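PDB 3G2M: Pcza361.24 from Amycolatopsis orientalis, which probably transfers a methyl group from S-adenosyl-L-methionine to a nitrogen of glycopeptide antibiotics during their biosynthesis. Local coordinates for residues Thr77-Val82 with Phe151-Ile156; Ala91-Leu96 with Thr114-Ala119; Thr108-Ser113 with Phe145-Arg150; Leu222-Ile227 with Val257-Val262. All blocks are in the same frame, centred on the assembly; numbering follows the deposited sequence.

Interaction 1: residues Thr77-Val82 with Phe151-Ile156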
loop_
_atom_site.group_PDB
_atom_site.type_symbol
_atom_site.label_atom_id
_atom_site.label_comp_id
_atom_site.label_asym_id
_atom_site.label_seq_id
_atom_site.Cartn_x
_atom_site.Cartn_y
_atom_site.Cartn_z
ATOM N N THR A 77 6.324 -28.828 -2.389
ATOM C CA THR A 77 7.224 -28.973 -3.537
ATOM C C THR A 77 8.491 -28.126 -3.390
ATOM O O THR A 77 9.597 -28.598 -3.668
ATOM C CB THR A 77 6.499 -28.609 -4.860
ATOM O OG1 THR A 77 5.404 -29.511 -5.068
ATOM C CG2 THR A 77 7.442 -28.685 -6.055
ATOM N N ARG A 78 8.319 -26.884 -2.946
ATOM C CA ARG A 78 9.418 -25.920 -2.869
ATOM C C ARG A 78 10.297 -26.086 -1.631
ATOM O O ARG A 78 11.453 -25.657 -1.632
ATOM C CB ARG A 78 8.887 -24.482 -2.968
ATOM C CG ARG A 78 8.210 -24.155 -4.301
ATOM C CD ARG A 78 9.185 -24.213 -5.460
ATOM N NE ARG A 78 8.560 -24.747 -6.666
ATOM C CZ ARG A 78 9.228 -25.179 -7.736
ATOM N NH1 ARG A 78 10.555 -25.137 -7.770
ATOM N NH2 ARG A 78 8.562 -25.656 -8.779
ATOM N N THR A 79 9.755 -26.709 -0.584
ATOM C CA THR A 79 10.508 -26.947 0.651
ATOM C C THR A 79 11.602 -27.985 0.447
ATOM O O THR A 79 12.750 -27.768 0.843
ATOM C CB THR A 79 9.602 -27.422 1.806
ATOM O OG1 THR A 79 8.719 -28.448 1.328
ATOM C CG2 THR A 79 8.792 -26.261 2.379
ATOM N N GLY A 80 11.240 -29.106 -0.177
ATOM C CA GLY A 80 12.163 -30.216 -0.396
ATOM C C GLY A 80 12.043 -31.244 0.715
ATOM O O GLY A 80 11.087 -32.023 0.719
ATOM N N PRO A 81 13.002 -31.234 1.673
ATOM C CA PRO A 81 13.151 -32.112 2.839
ATOM C C PRO A 81 11.925 -32.997 3.201
ATOM O O PRO A 81 11.711 -33.989 2.495
ATOM C CB PRO A 81 13.589 -31.129 3.934
ATOM C CG PRO A 81 14.282 -29.980 3.169
ATOM C CD PRO A 81 14.086 -30.237 1.682
ATOM N N VAL A 82 11.153 -32.739 4.266
ATOM C CA VAL A 82 11.396 -31.750 5.319
ATOM C C VAL A 82 11.953 -32.463 6.560
ATOM O O VAL A 82 11.375 -33.442 7.033
ATOM C CB VAL A 82 10.091 -30.973 5.676
ATOM C CG1 VAL A 82 10.256 -30.143 6.945
ATOM C CG2 VAL A 82 9.661 -30.082 4.518
ATOM N N PHE A 151 13.045 -22.825 13.840
ATOM C CA PHE A 151 12.488 -23.766 12.866
ATOM C C PHE A 151 13.309 -23.798 11.588
ATOM O O PHE A 151 13.902 -22.794 11.195
ATOM C CB PHE A 151 11.039 -23.394 12.521
ATOM C CG PHE A 151 10.112 -23.354 13.703
ATOM C CD1 PHE A 151 9.256 -24.414 13.959
ATOM C CD2 PHE A 151 10.076 -22.246 14.545
ATOM C CE1 PHE A 151 8.389 -24.386 15.047
ATOM C CE2 PHE A 151 9.220 -22.209 15.634
ATOM C CZ PHE A 151 8.368 -23.280 15.883
ATOM N N GLY A 152 13.338 -24.957 10.936
ATOM C CA GLY A 152 14.025 -25.091 9.653
ATOM C C GLY A 152 13.214 -24.511 8.507
ATOM O O GLY A 152 13.766 -24.187 7.458
ATOM N N THR A 153 11.902 -24.392 8.716
ATOM C CA THR A 153 10.956 -23.891 7.716
ATOM C C THR A 153 9.904 -23.006 8.384
ATOM O O THR A 153 9.310 -23.392 9.390
ATOM C CB THR A 153 10.225 -25.052 6.988
ATOM O OG1 THR A 153 11.182 -26.010 6.520
ATOM C CG2 THR A 153 9.416 -24.537 5.795
ATOM N N VAL A 154 9.694 -21.816 7.824
ATOM C CA VAL A 154 8.611 -20.928 8.239
ATOM C C VAL A 154 7.793 -20.546 7.001
ATOM O O VAL A 154 8.353 -20.154 5.984
ATOM C CB VAL A 154 9.137 -19.651 8.965
ATOM C CG1 VAL A 154 7.975 -18.713 9.327
ATOM C CG2 VAL A 154 9.927 -20.014 10.224
ATOM N N VAL A 155 6.472 -20.668 7.091
ATOM C CA VAL A 155 5.589 -20.413 5.942
ATOM C C VAL A 155 4.495 -19.384 6.249
ATOM O O VAL A 155 4.019 -19.281 7.384
ATOM C CB VAL A 155 4.952 -21.728 5.351
ATOM C CG1 VAL A 155 6.029 -22.695 4.872
ATOM C CG2 VAL A 155 4.050 -22.415 6.349
ATOM N N ILE A 156 4.117 -18.614 5.228
ATOM C CA ILE A 156 2.999 -17.682 5.339
ATOM C C ILE A 156 2.234 -17.615 4.016
ATOM O O ILE A 156 2.833 -17.617 2.938
ATOM C CB ILE A 156 3.455 -16.265 5.831
ATOM C CG1 ILE A 156 2.250 -15.408 6.251
ATOM C CG2 ILE A 156 4.324 -15.540 4.788
ATOM C CD1 ILE A 156 2.637 -14.131 6.980
#
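The nearest CA atoms across the two segments are those of T79 and T153, 7.7 Å apart, where the end of a helix and the loop after it meet a strand. No hydrogen bond spans the two segments, so side chains alone fill the distance. T79 and T153 both direct their CB across the gap, and the two side chains cross at about a right angle. Their methyls make the contact, T79 CG2 lying 3.9 Å from T153 CG2. Each threonine thus offers carbon to the other. In T153, CG2 lies anti to the backbone N, and this carries the methyl to T79. The hydroxyl of T79 is turned back to its own helix, where OG1 bonds to the carbonyl oxygens of A76 and F75. V82 adds a looser touch from beyond the helix end, its CG1 standing 4.3 Å from T153 OG1. The chain reaches V82 through G80, which leaves the helix with positive phi (94°), and through a cis peptide bond between P81 and V82. Here the C-terminal end of helix 69-79 packs on the central sheet of a Rossmann-like methyltransferase fold; this contact lies away from the cofactor-binding residues. Strand 151-156 runs between strands 86-89 and 184-191, and T153 also touches V86 and L187 there. W105, in a loop, packs against both T79 and V82.

Interaction 2: residues Ala91-Leu96 with Thr114-Ala119; sequences AGMGRL and TSVLAA
The selenomethionine M93 lays its side chain along one flank of helix 114-125 and overlaps V116 and A119. Its CG is 3.8 Å from V116 CG1. Further out, the terminal methyl reaches the next turn, with M93 CE 3.7 Å from A119 CB. The same methyl is equally near the carbonyl oxygen of A119. A bend at chi3 (84°) turns this methyl onto A119. V116 is the other main partner. Its CG1, anti to the backbone N, presses on the peptide carbonyl of G92, and V116 CG1 to G92 O is only 3.3 Å. This is a tight approach of carbon to oxygen and not a hydrogen bond. It buries G92 O, which has no polar partner in the model. G92 has positive phi (59°), and its N donates to E111 OE1. The turn A91-G94 is closed by G94 N bonding to A91 O at 3.0 Å. This is the glycine-rich loop after the first strand of the Rossmann-like fold, next to the cofactor site. R95 and E111 both bind S-adenosyl-L-methionine in a structure of this protein. The loop joins strand 86-89 to helix 97-101. Helix 114-125 follows strand 107-111, and S113 caps its start by accepting from V116 N. L117 packs on strand 135-139, while L96 packs on helix 69-79.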
loop_
_atom_site.group_PDB
_atom_site.type_symbol
_atom_site.label_atom_id
_atom_site.label_comp_id
_atom_site.label_asym_id
_atom_site.label_seq_id
_atom_site.Cartn_x
_atom_site.Cartn_y
_atom_site.Cartn_z
ATOM N N ALA A 91 -2.217 -19.195 10.808
ATOM C CA ALA A 91 -2.712 -20.464 10.273
ATOM C C ALA A 91 -4.241 -20.539 10.189
ATOM O O ALA A 91 -4.804 -21.453 9.561
ATOM C CB ALA A 91 -2.168 -21.623 11.098
ATOM N N GLY A 92 -4.907 -19.573 10.810
ATOM C CA GLY A 92 -6.354 -19.523 10.806
ATOM C C GLY A 92 -6.899 -20.798 11.411
ATOM O O GLY A 92 -6.576 -21.139 12.549
HETATM N N MSE A 93 -7.701 -21.508 10.628
HETATM C CA MSE A 93 -8.329 -22.751 11.068
HETATM C C MSE A 93 -7.696 -24.018 10.502
HETATM O O MSE A 93 -8.218 -25.123 10.703
HETATM C CB MSE A 93 -9.791 -22.738 10.676
HETATM C CG MSE A 93 -10.671 -22.059 11.657
HETATM SE SE MSE A 93 -12.412 -22.450 11.001
HETATM C CE MSE A 93 -12.671 -24.213 11.788
ATOM N N GLY A 94 -6.592 -23.857 9.786
ATOM C CA GLY A 94 -5.876 -24.991 9.226
ATOM C C GLY A 94 -6.205 -25.308 7.780
ATOM O O GLY A 94 -6.082 -26.455 7.357
ATOM N N ARG A 95 -6.621 -24.298 7.022
ATOM C CA ARG A 95 -6.840 -24.447 5.580
ATOM C C ARG A 95 -5.611 -25.066 4.899
ATOM O O ARG A 95 -5.743 -25.894 3.991
ATOM C CB ARG A 95 -7.188 -23.093 4.952
ATOM C CG ARG A 95 -7.613 -23.153 3.481
ATOM C CD ARG A 95 -7.726 -21.753 2.889
ATOM N NE ARG A 95 -6.488 -20.995 3.046
ATOM C CZ ARG A 95 -5.590 -20.788 2.085
ATOM N NH1 ARG A 95 -5.780 -21.266 0.861
ATOM N NH2 ARG A 95 -4.498 -20.087 2.350
ATOM N N LEU A 96 -4.420 -24.672 5.348
ATOM C CA LEU A 96 -3.178 -25.296 4.883
ATOM C C LEU A 96 -2.583 -26.264 5.904
ATOM O O LEU A 96 -1.869 -27.197 5.530
ATOM C CB LEU A 96 -2.127 -24.241 4.505
ATOM C CG LEU A 96 -2.426 -23.213 3.412
ATOM C CD1 LEU A 96 -1.192 -22.332 3.199
ATOM C CD2 LEU A 96 -2.852 -23.859 2.104
ATOM N N THR A 114 -8.516 -15.857 19.298
ATOM C CA THR A 114 -8.851 -16.902 20.262
ATOM C C THR A 114 -10.004 -17.769 19.760
ATOM O O THR A 114 -10.012 -18.987 19.969
ATOM C CB THR A 114 -9.232 -16.300 21.629
ATOM O OG1 THR A 114 -10.320 -15.392 21.453
ATOM C CG2 THR A 114 -8.072 -15.528 22.215
ATOM N N SER A 115 -10.973 -17.133 19.107
ATOM C CA SER A 115 -12.144 -17.828 18.584
ATOM C C SER A 115 -11.764 -18.728 17.414
ATOM O O SER A 115 -12.235 -19.862 17.322
ATOM C CB SER A 115 -13.232 -16.833 18.170
ATOM O OG SER A 115 -12.810 -16.053 17.064
ATOM N N VAL A 116 -10.910 -18.221 16.526
ATOM C CA VAL A 116 -10.396 -19.032 15.419
ATOM C C VAL A 116 -9.600 -20.224 15.973
ATOM O O VAL A 116 -9.781 -21.355 15.523
ATOM C CB VAL A 116 -9.587 -18.183 14.393
ATOM C CG1 VAL A 116 -9.062 -19.046 13.267
ATOM C CG2 VAL A 116 -10.464 -17.070 13.808
ATOM N N LEU A 117 -8.761 -19.972 16.979
ATOM C CA LEU A 117 -8.002 -21.035 17.646
ATOM C C LEU A 117 -8.879 -22.098 18.291
ATOM O O LEU A 117 -8.567 -23.287 18.230
ATOM C CB LEU A 117 -7.065 -20.454 18.701
ATOM C CG LEU A 117 -5.723 -19.939 18.190
ATOM C CD1 LEU A 117 -5.060 -19.169 19.300
ATOM C CD2 LEU A 117 -4.829 -21.083 17.709
ATOM N N ALA A 118 -9.960 -21.657 18.932
ATOM C CA ALA A 118 -10.943 -22.564 19.518
ATOM C C ALA A 118 -11.542 -23.485 18.459
ATOM O O ALA A 118 -11.615 -24.696 18.657
ATOM C CB ALA A 118 -12.038 -21.773 20.211
ATOM N N ALA A 119 -11.943 -22.898 17.331
ATOM C CA ALA A 119 -12.484 -23.643 16.195
ATOM C C ALA A 119 -11.446 -24.575 15.561
ATOM O O ALA A 119 -11.790 -25.653 15.069
ATOM C CB ALA A 119 -13.054 -22.688 15.156
#

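Interaction 3: residues Thr108-Ser113 with Phe145-Arg150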
loop_
_atom_site.group_PDB
_atom_site.type_symbol
_atom_site.label_atom_id
_atom_site.label_comp_id
_atom_site.label_asym_id
_atom_site.label_seq_id
_atom_site.Cartn_x
_atom_site.Cartn_y
_atom_site.Cartn_z
ATOM N N THR A 108 3.931 -26.171 13.973
ATOM C CA THR A 108 3.503 -25.198 14.967
ATOM C C THR A 108 2.682 -24.157 14.214
ATOM O O THR A 108 3.189 -23.490 13.309
ATOM C CB THR A 108 4.691 -24.547 15.694
ATOM O OG1 THR A 108 5.435 -25.560 16.379
ATOM C CG2 THR A 108 4.211 -23.505 16.713
ATOM N N ALA A 109 1.399 -24.072 14.548
ATOM C CA ALA A 109 0.495 -23.165 13.858
ATOM C C ALA A 109 0.211 -21.974 14.766
ATOM O O ALA A 109 -0.289 -22.140 15.872
ATOM C CB ALA A 109 -0.780 -23.880 13.477
ATOM N N LEU A 110 0.563 -20.781 14.293
ATOM C CA LEU A 110 0.417 -19.554 15.070
ATOM C C LEU A 110 -0.782 -18.750 14.580
ATOM O O LEU A 110 -0.906 -18.484 13.384
ATOM C CB LEU A 110 1.689 -18.702 14.942
ATOM C CG LEU A 110 1.744 -17.394 15.736
ATOM C CD1 LEU A 110 2.449 -17.633 17.059
ATOM C CD2 LEU A 110 2.440 -16.292 14.960
ATOM N N GLU A 111 -1.643 -18.330 15.502
ATOM C CA GLU A 111 -2.868 -17.638 15.125
ATOM C C GLU A 111 -3.233 -16.602 16.186
ATOM O O GLU A 111 -3.076 -16.851 17.385
ATOM C CB GLU A 111 -3.995 -18.661 14.895
ATOM C CG GLU A 111 -5.410 -18.108 14.712
ATOM C CD GLU A 111 -5.516 -17.039 13.637
ATOM O OE1 GLU A 111 -4.842 -17.158 12.595
ATOM O OE2 GLU A 111 -6.278 -16.074 13.843
ATOM N N LEU A 112 -3.711 -15.444 15.736
ATOM C CA LEU A 112 -3.989 -14.320 16.621
ATOM C C LEU A 112 -5.312 -14.444 17.379
ATOM O O LEU A 112 -5.384 -14.111 18.568
ATOM C CB LEU A 112 -3.963 -13.006 15.831
ATOM C CG LEU A 112 -4.077 -11.682 16.605
ATOM C CD1 LEU A 112 -2.900 -11.478 17.542
ATOM C CD2 LEU A 112 -4.194 -10.513 15.631
ATOM N N SER A 113 -6.350 -14.912 16.687
ATOM C CA SER A 113 -7.706 -14.913 17.231
ATOM C C SER A 113 -7.978 -16.125 18.111
ATOM O O SER A 113 -7.729 -17.267 17.715
ATOM C CB SER A 113 -8.742 -14.869 16.109
ATOM O OG SER A 113 -10.035 -15.133 16.638
ATOM N N PHE A 145 5.922 -11.714 16.919
ATOM C CA PHE A 145 5.820 -12.933 17.729
ATOM C C PHE A 145 7.189 -13.352 18.246
ATOM O O PHE A 145 8.225 -12.948 17.710
ATOM C CB PHE A 145 5.155 -14.078 16.939
ATOM C CG PHE A 145 5.920 -14.500 15.709
ATOM C CD1 PHE A 145 6.802 -15.580 15.759
ATOM C CD2 PHE A 145 5.765 -13.821 14.503
ATOM C CE1 PHE A 145 7.514 -15.969 14.638
ATOM C CE2 PHE A 145 6.471 -14.211 13.373
ATOM C CZ PHE A 145 7.357 -15.278 13.442
ATOM N N ALA A 146 7.178 -14.182 19.287
ATOM C CA ALA A 146 8.396 -14.649 19.915
ATOM C C ALA A 146 8.103 -15.981 20.585
ATOM O O ALA A 146 7.259 -16.060 21.475
ATOM C CB ALA A 146 8.880 -13.631 20.936
ATOM N N LEU A 147 8.794 -17.019 20.132
ATOM C CA LEU A 147 8.648 -18.362 20.679
ATOM C C LEU A 147 9.968 -18.847 21.235
ATOM O O LEU A 147 11.027 -18.342 20.861
ATOM C CB LEU A 147 8.174 -19.336 19.591
ATOM C CG LEU A 147 6.913 -18.930 18.825
ATOM C CD1 LEU A 147 6.647 -19.875 17.674
ATOM C CD2 LEU A 147 5.732 -18.873 19.770
ATOM N N ASP A 148 9.893 -19.838 22.121
ATOM C CA ASP A 148 11.075 -20.489 22.673
ATOM C C ASP A 148 11.485 -21.667 21.773
ATOM O O ASP A 148 11.766 -22.776 22.242
ATOM C CB ASP A 148 10.799 -20.942 24.109
ATOM C CG ASP A 148 12.054 -21.402 24.832
ATOM O OD1 ASP A 148 13.171 -20.979 24.447
ATOM O OD2 ASP A 148 11.919 -22.200 25.784
ATOM N N LYS A 149 11.505 -21.408 20.468
ATOM C CA LYS A 149 11.802 -22.420 19.466
ATOM C C LYS A 149 12.249 -21.753 18.167
ATOM O O LYS A 149 11.776 -20.670 17.823
ATOM C CB LYS A 149 10.559 -23.287 19.216
ATOM C CG LYS A 149 10.813 -24.558 18.410
ATOM C CD LYS A 149 9.708 -25.584 18.636
ATOM C CE LYS A 149 9.888 -26.794 17.728
ATOM N NZ LYS A 149 8.934 -27.894 18.059
ATOM N N ARG A 150 13.175 -22.398 17.462
ATOM C CA ARG A 150 13.518 -22.006 16.089
ATOM C C ARG A 150 13.150 -23.136 15.131
ATOM O O ARG A 150 12.942 -24.264 15.561
ATOM C CB ARG A 150 14.991 -21.604 15.965
ATOM C CG ARG A 150 15.300 -20.276 16.637
ATOM C CD ARG A 150 16.724 -19.789 16.386
ATOM N NE ARG A 150 17.163 -18.949 17.498
ATOM C CZ ARG A 150 17.418 -17.645 17.431
ATOM N NH1 ARG A 150 17.315 -16.985 16.285
ATOM N NH2 ARG A 150 17.800 -17.001 18.523
#
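Strand residues 108-111 and the irregular loop 145-150 pass each other at a distance, with CA atoms 8.9 Å apart at L110 and F145 and 9.8 Å apart at T108 and K149. No hydrogen bond joins them. The gap is filled by apolar side chains. L110 carries most of it, using its two methyls on different partners. CD2 meets the root of the F145 side chain, 4.0 Å from F145 CG and just as near F145 CB. This methyl approaches the ring obliquely, and the two side chains cross at a slant. The other methyl, L110 CD1, lies 4.4 Å from L147 CD2. With CG anti to the backbone N (chi1 -178°), the L110 fork is placed where its methyls meet F145 and L147. L147 also reaches T108, though loosely, its CD1 standing 4.5 Å from T108 CG2. Just past the strand, S113 N donates to E111 OE2 over 3.1 Å in a nearly straight bond of 169°. The donor comes on the anti side of the carboxylate, 35° out of its plane. The other oxygen, OE1, is also bonded, so both oxygens of this cofactor-binding residue are engaged. The acidic residue at the end of the second strand is a hallmark of class I methyltransferases. Strand 107-111 lies between strands 86-89 and 135-139. F145 packs on L87 and L89 and meets the H179 ring, while L147 and L110 both touch V138.

Interaction 4: residues Leu222-Ile227 with Val257-Val262; sequences LPAEEI and VVRELV
R259 meets P223 where a helix packs beside a long edge strand that pairs antiparallel with a strand of the second subunit, making a sheet continuous across the dimer. The short axes of 222-227 and 257-262 run nearly crosswise, at 104°, and approach to 10.3 Å. Along the helix, V257 comes first. Its CA is the nearest to the strand, 8.3 Å from A224 CA, but its side chain turns to L188, L190 and L252. V258 packs on V268 and Q271 of strand 267-274. R259 is the residue that crosses to the strand. Its CG lies anti to the carbonyl carbon, and a bend at chi3 (-72°) swings the guanidinium over to L222-A224. There NH1 lies 3.9 Å from L222 CD1, while NH2 passes A224 CB at 4.2 Å. NH2 also donates to Q256 OE1 within the helix, which helps fix the guanidinium. E260 points its CB toward the strand, yet its carboxylate is taken up by R169 in a salt bridge and by Y173 and Q256. E260 OE2 and E225 OE2, like charges, are not in contact at 6.4 Å. L261 faces F186, L188 and V268. L222, E225 and I227 make the pairing with the second subunit, and R248 of that subunit packs on both L222 and R259. The contact is therefore part of the dimer interface. The bond across it is R259 NH2 to P223 O, 3.2 Å long with an N-H...O angle of 149°, the oxygen lying almost in the guanidinium plane.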
loop_
_atom_site.group_PDB
_atom_site.type_symbol
_atom_site.label_atom_id
_atom_site.label_comp_id
_atom_site.label_asym_id
_atom_site.label_seq_id
_atom_site.Cartn_x
_atom_site.Cartn_y
_atom_site.Cartn_z
ATOM N N LEU A 222 6.657 0.444 -11.923
ATOM C CA LEU A 222 6.553 -0.907 -11.387
ATOM C C LEU A 222 5.344 -1.006 -10.466
ATOM O O LEU A 222 5.081 -0.082 -9.691
ATOM C CB LEU A 222 7.837 -1.304 -10.639
ATOM C CG LEU A 222 9.217 -0.980 -11.249
ATOM C CD1 LEU A 222 10.327 -1.397 -10.303
ATOM C CD2 LEU A 222 9.428 -1.625 -12.619
ATOM N N PRO A 223 4.597 -2.128 -10.547
ATOM C CA PRO A 223 3.490 -2.301 -9.612
ATOM C C PRO A 223 4.042 -2.493 -8.204
ATOM O O PRO A 223 5.088 -3.123 -8.031
ATOM C CB PRO A 223 2.804 -3.587 -10.092
ATOM C CG PRO A 223 3.393 -3.886 -11.448
ATOM C CD PRO A 223 4.743 -3.271 -11.464
ATOM N N ALA A 224 3.376 -1.920 -7.210
ATOM C CA ALA A 224 3.790 -2.131 -5.828
ATOM C C ALA A 224 2.606 -2.599 -4.979
ATOM O O ALA A 224 2.668 -3.641 -4.319
ATOM C CB ALA A 224 4.407 -0.875 -5.263
ATOM N N GLU A 225 1.519 -1.834 -5.013
ATOM C CA GLU A 225 0.321 -2.204 -4.262
ATOM C C GLU A 225 -0.940 -1.809 -5.009
ATOM O O GLU A 225 -1.027 -0.714 -5.575
ATOM C CB GLU A 225 0.340 -1.568 -2.860
ATOM C CG GLU A 225 -0.799 -2.019 -1.918
ATOM C CD GLU A 225 -0.623 -1.518 -0.479
ATOM O OE1 GLU A 225 -1.646 -1.298 0.196
ATOM O OE2 GLU A 225 0.526 -1.339 -0.016
ATOM N N GLU A 226 -1.915 -2.716 -4.997
ATOM C CA GLU A 226 -3.236 -2.451 -5.523
ATOM C C GLU A 226 -4.260 -2.704 -4.431
ATOM O O GLU A 226 -3.931 -3.186 -3.338
ATOM C CB GLU A 226 -3.543 -3.373 -6.712
ATOM C CG GLU A 226 -2.817 -3.027 -8.010
ATOM C CD GLU A 226 -2.914 -4.149 -9.026
ATOM O OE1 GLU A 226 -2.457 -5.275 -8.728
ATOM O OE2 GLU A 226 -3.460 -3.917 -10.115
ATOM N N ILE A 227 -5.504 -2.376 -4.736
ATOM C CA ILE A 227 -6.622 -2.776 -3.894
ATOM C C ILE A 227 -7.463 -3.749 -4.707
ATOM O O ILE A 227 -7.843 -3.446 -5.843
ATOM C CB ILE A 227 -7.469 -1.563 -3.433
ATOM C CG1 ILE A 227 -6.674 -0.706 -2.441
ATOM C CG2 ILE A 227 -8.797 -2.030 -2.786
ATOM C CD1 ILE A 227 -7.371 0.603 -2.069
ATOM N N VAL A 257 6.950 -7.332 -2.405
ATOM C CA VAL A 257 7.300 -8.124 -1.214
ATOM C C VAL A 257 8.739 -8.639 -1.313
ATOM O O VAL A 257 9.475 -8.626 -0.326
ATOM C CB VAL A 257 6.313 -9.300 -0.977
ATOM C CG1 VAL A 257 6.768 -10.191 0.205
ATOM C CG2 VAL A 257 4.901 -8.780 -0.740
ATOM N N VAL A 258 9.141 -9.084 -2.504
ATOM C CA VAL A 258 10.543 -9.463 -2.736
ATOM C C VAL A 258 11.508 -8.306 -2.394
ATOM O O VAL A 258 12.475 -8.514 -1.657
ATOM C CB VAL A 258 10.787 -9.997 -4.176
ATOM C CG1 VAL A 258 12.276 -10.071 -4.486
ATOM C CG2 VAL A 258 10.147 -11.375 -4.348
ATOM N N ARG A 259 11.233 -7.102 -2.906
ATOM C CA ARG A 259 12.069 -5.916 -2.603
ATOM C C ARG A 259 12.157 -5.654 -1.094
ATOM O O ARG A 259 13.225 -5.316 -0.567
ATOM C CB ARG A 259 11.562 -4.662 -3.336
ATOM C CG ARG A 259 11.712 -4.719 -4.863
ATOM C CD ARG A 259 11.364 -3.389 -5.542
ATOM N NE ARG A 259 9.932 -3.075 -5.539
ATOM C CZ ARG A 259 9.074 -3.421 -6.502
ATOM N NH1 ARG A 259 9.481 -4.107 -7.566
ATOM N NH2 ARG A 259 7.797 -3.069 -6.402
ATOM N N GLU A 260 11.027 -5.819 -0.405
ATOM C CA GLU A 260 10.969 -5.631 1.042
ATOM C C GLU A 260 11.764 -6.697 1.800
ATOM O O GLU A 260 12.460 -6.387 2.774
ATOM C CB GLU A 260 9.511 -5.618 1.523
ATOM C CG GLU A 260 8.708 -4.404 1.069
ATOM C CD GLU A 260 7.260 -4.448 1.532
ATOM O OE1 GLU A 260 6.946 -5.245 2.444
ATOM O OE2 GLU A 260 6.439 -3.679 0.984
ATOM N N LEU A 261 11.644 -7.950 1.362
ATOM C CA LEU A 261 12.414 -9.043 1.950
ATOM C C LEU A 261 13.919 -8.776 1.861
ATOM O O LEU A 261 14.639 -8.920 2.851
ATOM C CB LEU A 261 12.056 -10.373 1.284
ATOM C CG LEU A 261 10.702 -10.962 1.686
ATOM C CD1 LEU A 261 10.285 -12.033 0.685
ATOM C CD2 LEU A 261 10.778 -11.532 3.101
ATOM N N VAL A 262 14.381 -8.376 0.679
ATOM C CA VAL A 262 15.789 -8.011 0.481
ATOM C C VAL A 262 16.200 -6.860 1.408
ATOM O O VAL A 262 17.206 -6.957 2.121
ATOM C CB VAL A 262 16.100 -7.684 -1.008
ATOM C CG1 VAL A 262 17.547 -7.220 -1.180
ATOM C CG2 VAL A 262 15.840 -8.907 -1.886
#

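Overall arrangement
Interactions 1 and 3 are buried and mainly apolar, and both reach the seven-stranded sheet. They touch each other where F151 CE1 packs on T108 OG1. Interaction 2 lies at the surface and relies on a selenomethionine and a backbone carbonyl. It meets interaction 3 directly, through the backbone bond of A91 N to L110 O, so these two contacts share the cofactor-binding C-terminal ends of the strands. Interactions 2 and 3 alternate along the chain, and both are nested inside the loop closed by interaction 1. Interaction 4 stands apart, partly buried, its centre about 28 Å from that of interaction 2. It alone has a hydrogen bond between its segments, and it alone meets the second subunit.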